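Local coordinates for SIR4-interacting protein SIF2 (Saccharomyces cerevisiae, PDB 1R5M) that antagonizes telomeric silencing in yeast and acts as a WD40 beta-propeller subunit of the Set3C corepressor complex, at residues E213-D216 / F220-P223. Numbering follows the deposited sequence.
Sequences EWVD and FVIP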
ATOM      1  N   GLU A 213     -10.158  -4.200   1.674  1.00  9.78           N
ATOM      2  CA  GLU A 213      -9.389  -5.296   2.254  1.00 10.29           C
ATOM      3  C   GLU A 213     -10.190  -6.579   2.430  1.00 10.10           C
ATOM      4  O   GLU A 213     -11.385  -6.538   2.710  1.00 11.47           O
ATOM      5  CB  GLU A 213      -8.830  -4.853   3.621  1.00 10.02           C
ATOM      6  CG  GLU A 213      -8.049  -5.921   4.383  1.00 11.30           C
ATOM      7  CD  GLU A 213      -6.682  -6.202   3.780  1.00 13.98           C
ATOM      8  OE1 GLU A 213      -6.544  -6.094   2.543  1.00 19.00           O
ATOM      9  OE2 GLU A 213      -5.748  -6.544   4.536  1.00 11.72           O
ATOM     10  N   TRP A 214      -9.527  -7.718   2.254  1.00 10.31           N
ATOM     11  CA  TRP A 214     -10.174  -9.012   2.446  1.00 10.61           C
ATOM     12  C   TRP A 214     -10.017  -9.367   3.920  1.00 12.25           C
ATOM     13  O   TRP A 214      -8.946  -9.166   4.493  1.00 11.68           O
ATOM     14  CB  TRP A 214      -9.503 -10.104   1.604  1.00 10.77           C
ATOM     15  CG  TRP A 214      -9.799 -10.019   0.144  1.00 11.28           C
ATOM     16  CD1 TRP A 214      -9.099  -9.323  -0.797  1.00 11.04           C
ATOM     17  CD2 TRP A 214     -10.900 -10.627  -0.539  1.00 11.21           C
ATOM     18  NE1 TRP A 214      -9.698  -9.459  -2.028  1.00 10.14           N
ATOM     19  CE2 TRP A 214     -10.806 -10.255  -1.897  1.00 10.44           C
ATOM     20  CE3 TRP A 214     -11.959 -11.453  -0.134  1.00 11.25           C
ATOM     21  CZ2 TRP A 214     -11.734 -10.680  -2.859  1.00 11.43           C
ATOM     22  CZ3 TRP A 214     -12.883 -11.877  -1.091  1.00 12.76           C
ATOM     23  CH2 TRP A 214     -12.762 -11.488  -2.437  1.00 11.89           C
ATOM     24  N   VAL A 215     -11.071  -9.898   4.531  1.00 12.60           N
ATOM     25  CA  VAL A 215     -10.996 -10.273   5.942  1.00 14.76           C
ATOM     26  C   VAL A 215     -11.238 -11.764   6.143  1.00 17.09           C
ATOM     27  O   VAL A 215     -11.298 -12.251   7.274  1.00 17.04           O
ATOM     28  CB  VAL A 215     -11.994  -9.460   6.799  1.00 15.90           C
ATOM     29  CG1 VAL A 215     -11.650  -7.984   6.717  1.00 15.47           C
ATOM     30  CG2 VAL A 215     -13.420  -9.702   6.336  1.00 16.83           C
ATOM     31  N   ASP A 216     -11.373 -12.476   5.029  1.00 17.56           N
ATOM     32  CA  ASP A 216     -11.571 -13.921   5.021  1.00 20.03           C
ATOM     33  C   ASP A 216     -11.482 -14.343   3.557  1.00 20.70           C
ATOM     34  O   ASP A 216     -11.433 -13.492   2.669  1.00 19.40           O
ATOM     35  CB  ASP A 216     -12.940 -14.297   5.596  1.00 22.00           C
ATOM     36  CG  ASP A 216     -12.965 -15.707   6.171  1.00 25.19           C
ATOM     37  OD1 ASP A 216     -12.077 -16.516   5.826  1.00 25.92           O
ATOM     38  OD2 ASP A 216     -13.882 -16.007   6.965  1.00 27.21           O
ATOM     39  N   PHE A 220     -14.974  -9.407   2.772  1.00 12.43           N
ATOM     40  CA  PHE A 220     -14.149  -8.226   2.574  1.00 12.21           C
ATOM     41  C   PHE A 220     -14.803  -6.964   3.119  1.00 12.78           C
ATOM     42  O   PHE A 220     -15.993  -6.954   3.437  1.00 13.15           O
ATOM     43  CB  PHE A 220     -13.835  -8.066   1.083  1.00 13.28           C
ATOM     44  CG  PHE A 220     -15.059  -7.994   0.201  1.00 11.98           C
ATOM     45  CD1 PHE A 220     -15.637  -6.770  -0.116  1.00 13.48           C
ATOM     46  CD2 PHE A 220     -15.628  -9.154  -0.315  1.00 14.21           C
ATOM     47  CE1 PHE A 220     -16.760  -6.698  -0.937  1.00 14.32           C
ATOM     48  CE2 PHE A 220     -16.753  -9.096  -1.137  1.00 14.87           C
ATOM     49  CZ  PHE A 220     -17.321  -7.864  -1.449  1.00 14.70           C
ATOM     50  N   VAL A 221     -14.013  -5.901   3.236  1.00 11.60           N
ATOM     51  CA  VAL A 221     -14.511  -4.630   3.744  1.00 11.92           C
ATOM     52  C   VAL A 221     -14.174  -3.480   2.801  1.00 12.02           C
ATOM     53  O   VAL A 221     -13.119  -3.471   2.161  1.00 11.87           O
ATOM     54  CB  VAL A 221     -13.928  -4.310   5.143  1.00 10.68           C
ATOM     55  CG1 VAL A 221     -14.423  -5.326   6.169  1.00 13.07           C
ATOM     56  CG2 VAL A 221     -12.405  -4.311   5.087  1.00 11.44           C
ATOM     57  N   ILE A 222     -15.090  -2.520   2.704  1.00 13.07           N
ATOM     58  CA  ILE A 222     -14.890  -1.357   1.852  1.00 14.16           C
ATOM     59  C   ILE A 222     -15.462  -0.119   2.540  1.00 14.57           C
ATOM     60  O   ILE A 222     -16.384  -0.215   3.350  1.00 15.94           O
ATOM     61  CB  ILE A 222     -15.568  -1.527   0.467  1.00 16.92           C
ATOM     62  CG1 ILE A 222     -17.087  -1.497   0.611  1.00 17.37           C
ATOM     63  CG2 ILE A 222     -15.136  -2.846  -0.169  1.00 16.14           C
ATOM     64  CD1 ILE A 222     -17.820  -1.576  -0.720  1.00 20.00           C
ATOM     65  N   PRO A 223     -14.909   1.062   2.237  1.00 14.35           N
ATOM     66  CA  PRO A 223     -15.387   2.306   2.844  1.00 15.15           C
ATOM     67  C   PRO A 223     -16.844   2.596   2.502  1.00 16.02           C
ATOM     68  O   PRO A 223     -17.266   2.433   1.357  1.00 16.09           O
ATOM     69  CB  PRO A 223     -14.450   3.359   2.258  1.00 15.37           C
ATOM     70  CG  PRO A 223     -13.194   2.596   1.994  1.00 16.21           C
ATOM     71  CD  PRO A 223     -13.724   1.312   1.400  1.00 14.29           C
TER
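Phe220 turns a ring edge toward the face of the six-membered ring of Trp214, an edge-to-face pair with centroids 5.4 Å apart and planes at 65°. Its chi1 of 56° sets CG between the backbone N and the carbonyl carbon and brings CD2 to 3.9 Å from CZ3 of Trp214. Phe220 CB sits over the rim of the same indole face. Large aromatics suit these two positions because the pair is buried, directly opposed and non-hydrogen-bonded, and Ile165 of strand 163-168 touches both side chains. Trp214 also needs a polar mate: its NE1 donates to the carbonyl oxygen of Lys156.

Val221 comes next, in the hydrogen-bonded pair with Glu213. Its N reaches Glu213 O at 2.8 Å in a nearly straight bond (164°), and its O receives Glu213 N at 3.1 Å. The branched valine favours the extended strand and brings CG2 to 3.9 Å from Glu213 CB, on the face shared with Glu213. From the corner of the chain Val215 reaches across, and its CG1 meets CG1 of Val221 at 3.9 Å, the two side chains at about a right angle, while CG2 of Val215 lies over the backbone of Phe220. An alanine in place of Val215 would probably leave Val221 CG1 without this methyl partner and that part of the Phe220 backbone less shielded.

This is the hairpin of the first two strands of a four-stranded propeller blade, both within the repeat WD 4. Its aromatic face packs on strand 163-168, whereas the Glu213 carboxylate forms a salt bridge with Lys156 through OE1 and accepts a hydrogen bond from the backbone N of Phe255 at OE2. Backbone bonds and apolar contacts therefore join the two strands, while the acidic side chain spends its polarity on links to the blades before and after it.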